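Local atomic coordinates of ABC transporter, solute-binding protein (Staphylococcus aureus, PDB entry 6LKK), a protein that binds glucose 6-phosphate as an extracellular solute-binding lipoprotein and probably takes part in sensing this sugar phosphate for a two-component system. Residues I129-P134 with Q159-A164. Residues are numbered along the deposited sequence; the frame is centred on the assembly and turned at random.
Sequences IAYSNP and QFQNHA
Tyr131 holds CG in the crowded position between its backbone N and carbonyl carbon (chi1 69°), whereas Phe160 sets CG anti to its backbone N (chi1 170°), and the two rings meet in a beta-alpha-beta crossover of the solute-binding protein fold. Strand 129-132 is parallel to strand 165-167, and the chain runs from helix 154-161 into the latter strand through Ala164. The rings form an edge-to-face pair with planes at 63°: the edge of Phe160 points at one face of Tyr131, its CE2 lying 3.6 Å from Tyr131 CD1 near the rim. Ala164 CB lies over one face of Phe160 toward its rim, 3.7 Å from Tyr131 CD1 and 4.1 Å from Ile129 CB. Met144 and Ile147 of helix 138-151 and Leu186 of strand 184-188 pack against Phe160. At the phenol end, Gln161 crosses the tyrosine almost at a right angle, with CG in van der Waals contact 3.4 Å from Tyr131 OH. Thr170, which binds glucose 6-phosphate, is hydrogen-bonded to the neighbouring Ser132. The tyrosine hydroxyl has two polar partners, Gln166 NE2 and a water in the ring plane that bridges the segments, 2.7 Å from Tyr131 OH and donating a 2.7 Å hydrogen bond to Gln161 O.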
loop_
_atom_site.group_PDB
_atom_site.type_symbol
_atom_site.label_atom_id
_atom_site.label_comp_id
_atom_site.label_asym_id
_atom_site.label_seq_id
_atom_site.Cartn_x
_atom_site.Cartn_y
_atom_site.Cartn_z
ATOM N N ILE A 129 -12.254 -16.369 -4.859
ATOM C CA ILE A 129 -11.288 -15.507 -4.190
ATOM C C ILE A 129 -10.681 -14.592 -5.242
ATOM O O ILE A 129 -10.464 -15.014 -6.383
ATOM C CB ILE A 129 -10.184 -16.330 -3.493
ATOM C CG1 ILE A 129 -10.797 -17.440 -2.637
ATOM C CG2 ILE A 129 -9.281 -15.423 -2.664
ATOM C CD1 ILE A 129 -11.751 -16.943 -1.574
ATOM N N ALA A 130 -10.397 -13.346 -4.862
ATOM C CA ALA A 130 -9.879 -12.357 -5.796
ATOM C C ALA A 130 -8.584 -11.739 -5.282
ATOM O O ALA A 130 -8.350 -11.649 -4.075
ATOM C CB ALA A 130 -10.901 -11.246 -6.056
ATOM N N TYR A 131 -7.747 -11.313 -6.225
ATOM C CA TYR A 131 -6.543 -10.549 -5.927
ATOM C C TYR A 131 -6.234 -9.678 -7.135
ATOM O O TYR A 131 -6.815 -9.851 -8.208
ATOM C CB TYR A 131 -5.359 -11.460 -5.581
ATOM C CG TYR A 131 -4.828 -12.271 -6.744
ATOM C CD1 TYR A 131 -5.543 -13.348 -7.250
ATOM C CD2 TYR A 131 -3.606 -11.965 -7.326
ATOM C CE1 TYR A 131 -5.058 -14.093 -8.309
ATOM C CE2 TYR A 131 -3.113 -12.704 -8.383
ATOM C CZ TYR A 131 -3.842 -13.766 -8.871
ATOM O OH TYR A 131 -3.343 -14.499 -9.926
ATOM N N SER A 132 -5.316 -8.732 -6.955
ATOM C CA SER A 132 -4.981 -7.795 -8.018
ATOM C C SER A 132 -3.642 -8.142 -8.666
ATOM O O SER A 132 -2.775 -8.786 -8.072
ATOM C CB SER A 132 -4.959 -6.355 -7.493
ATOM O OG SER A 132 -4.126 -6.216 -6.359
ATOM N N ASN A 133 -3.496 -7.694 -9.910
ATOM C CA ASN A 133 -2.364 -8.002 -10.777
ATOM C C ASN A 133 -1.033 -7.725 -10.086
ATOM O O ASN A 133 -0.714 -6.560 -9.815
ATOM C CB ASN A 133 -2.461 -7.175 -12.057
ATOM C CG ASN A 133 -1.454 -7.601 -13.107
ATOM O OD1 ASN A 133 -0.499 -8.317 -12.815
ATOM N ND2 ASN A 133 -1.661 -7.151 -14.340
ATOM N N PRO A 134 -0.218 -8.748 -9.805
ATOM C CA PRO A 134 1.074 -8.486 -9.148
ATOM C C PRO A 134 2.070 -7.762 -10.034
ATOM O O PRO A 134 3.064 -7.238 -9.517
ATOM C CB PRO A 134 1.575 -9.887 -8.775
ATOM C CG PRO A 134 0.904 -10.801 -9.734
ATOM C CD PRO A 134 -0.431 -10.186 -10.050
ATOM N N GLN A 159 -0.185 -22.331 -6.696
ATOM C CA GLN A 159 -1.376 -22.987 -6.166
ATOM C C GLN A 159 -2.450 -21.965 -5.820
ATOM O O GLN A 159 -3.632 -22.174 -6.116
ATOM C CB GLN A 159 -1.029 -23.832 -4.941
ATOM C CG GLN A 159 -2.189 -24.707 -4.477
ATOM C CD GLN A 159 -1.858 -25.557 -3.265
ATOM O OE1 GLN A 159 -0.747 -25.510 -2.737
ATOM N NE2 GLN A 159 -2.831 -26.342 -2.816
ATOM N N PHE A 160 -2.061 -20.846 -5.204
ATOM C CA PHE A 160 -3.037 -19.803 -4.909
ATOM C C PHE A 160 -3.603 -19.208 -6.191
ATOM O O PHE A 160 -4.822 -19.048 -6.334
ATOM C CB PHE A 160 -2.415 -18.699 -4.053
ATOM C CG PHE A 160 -3.300 -17.496 -3.930
ATOM C CD1 PHE A 160 -4.317 -17.467 -2.994
ATOM C CD2 PHE A 160 -3.150 -16.418 -4.787
ATOM C CE1 PHE A 160 -5.153 -16.374 -2.897
ATOM C CE2 PHE A 160 -3.986 -15.323 -4.694
ATOM C CZ PHE A 160 -4.988 -15.304 -3.750
ATOM N N GLN A 161 -2.729 -18.856 -7.136
ATOM C CA GLN A 161 -3.190 -18.210 -8.358
ATOM C C GLN A 161 -4.143 -19.105 -9.139
ATOM O O GLN A 161 -5.090 -18.608 -9.756
ATOM C CB GLN A 161 -1.994 -17.807 -9.219
ATOM C CG GLN A 161 -1.150 -16.706 -8.596
ATOM C CD GLN A 161 -0.023 -16.249 -9.496
ATOM O OE1 GLN A 161 0.702 -17.063 -10.066
ATOM N NE2 GLN A 161 0.129 -14.937 -9.632
ATOM N N ASN A 162 -3.921 -20.420 -9.117
ATOM C CA ASN A 162 -4.843 -21.341 -9.772
ATOM C C ASN A 162 -6.156 -21.485 -9.017
ATOM O O ASN A 162 -7.105 -22.064 -9.555
ATOM C CB ASN A 162 -4.189 -22.715 -9.931
ATOM C CG ASN A 162 -3.036 -22.701 -10.919
ATOM O OD1 ASN A 162 -3.054 -21.958 -11.899
ATOM N ND2 ASN A 162 -2.026 -23.526 -10.662
ATOM N N HIS A 163 -6.229 -20.973 -7.789
ATOM C CA HIS A 163 -7.425 -21.040 -6.965
ATOM C C HIS A 163 -8.235 -19.751 -6.994
ATOM O O HIS A 163 -9.378 -19.746 -6.527
ATOM C CB HIS A 163 -7.027 -21.355 -5.517
ATOM C CG HIS A 163 -8.069 -22.098 -4.739
ATOM N ND1 HIS A 163 -8.308 -23.444 -4.913
ATOM C CD2 HIS A 163 -8.919 -21.686 -3.770
ATOM C CE1 HIS A 163 -9.267 -23.827 -4.088
ATOM N NE2 HIS A 163 -9.656 -22.778 -3.385
ATOM N N ALA A 164 -7.680 -18.672 -7.542
ATOM C CA ALA A 164 -8.222 -17.334 -7.362
ATOM C C ALA A 164 -8.361 -16.627 -8.704
ATOM O O ALA A 164 -7.818 -17.057 -9.726
ATOM C CB ALA A 164 -7.331 -16.509 -6.424
HETATM O O HOH W 1 -4.967 -16.278 -11.145
#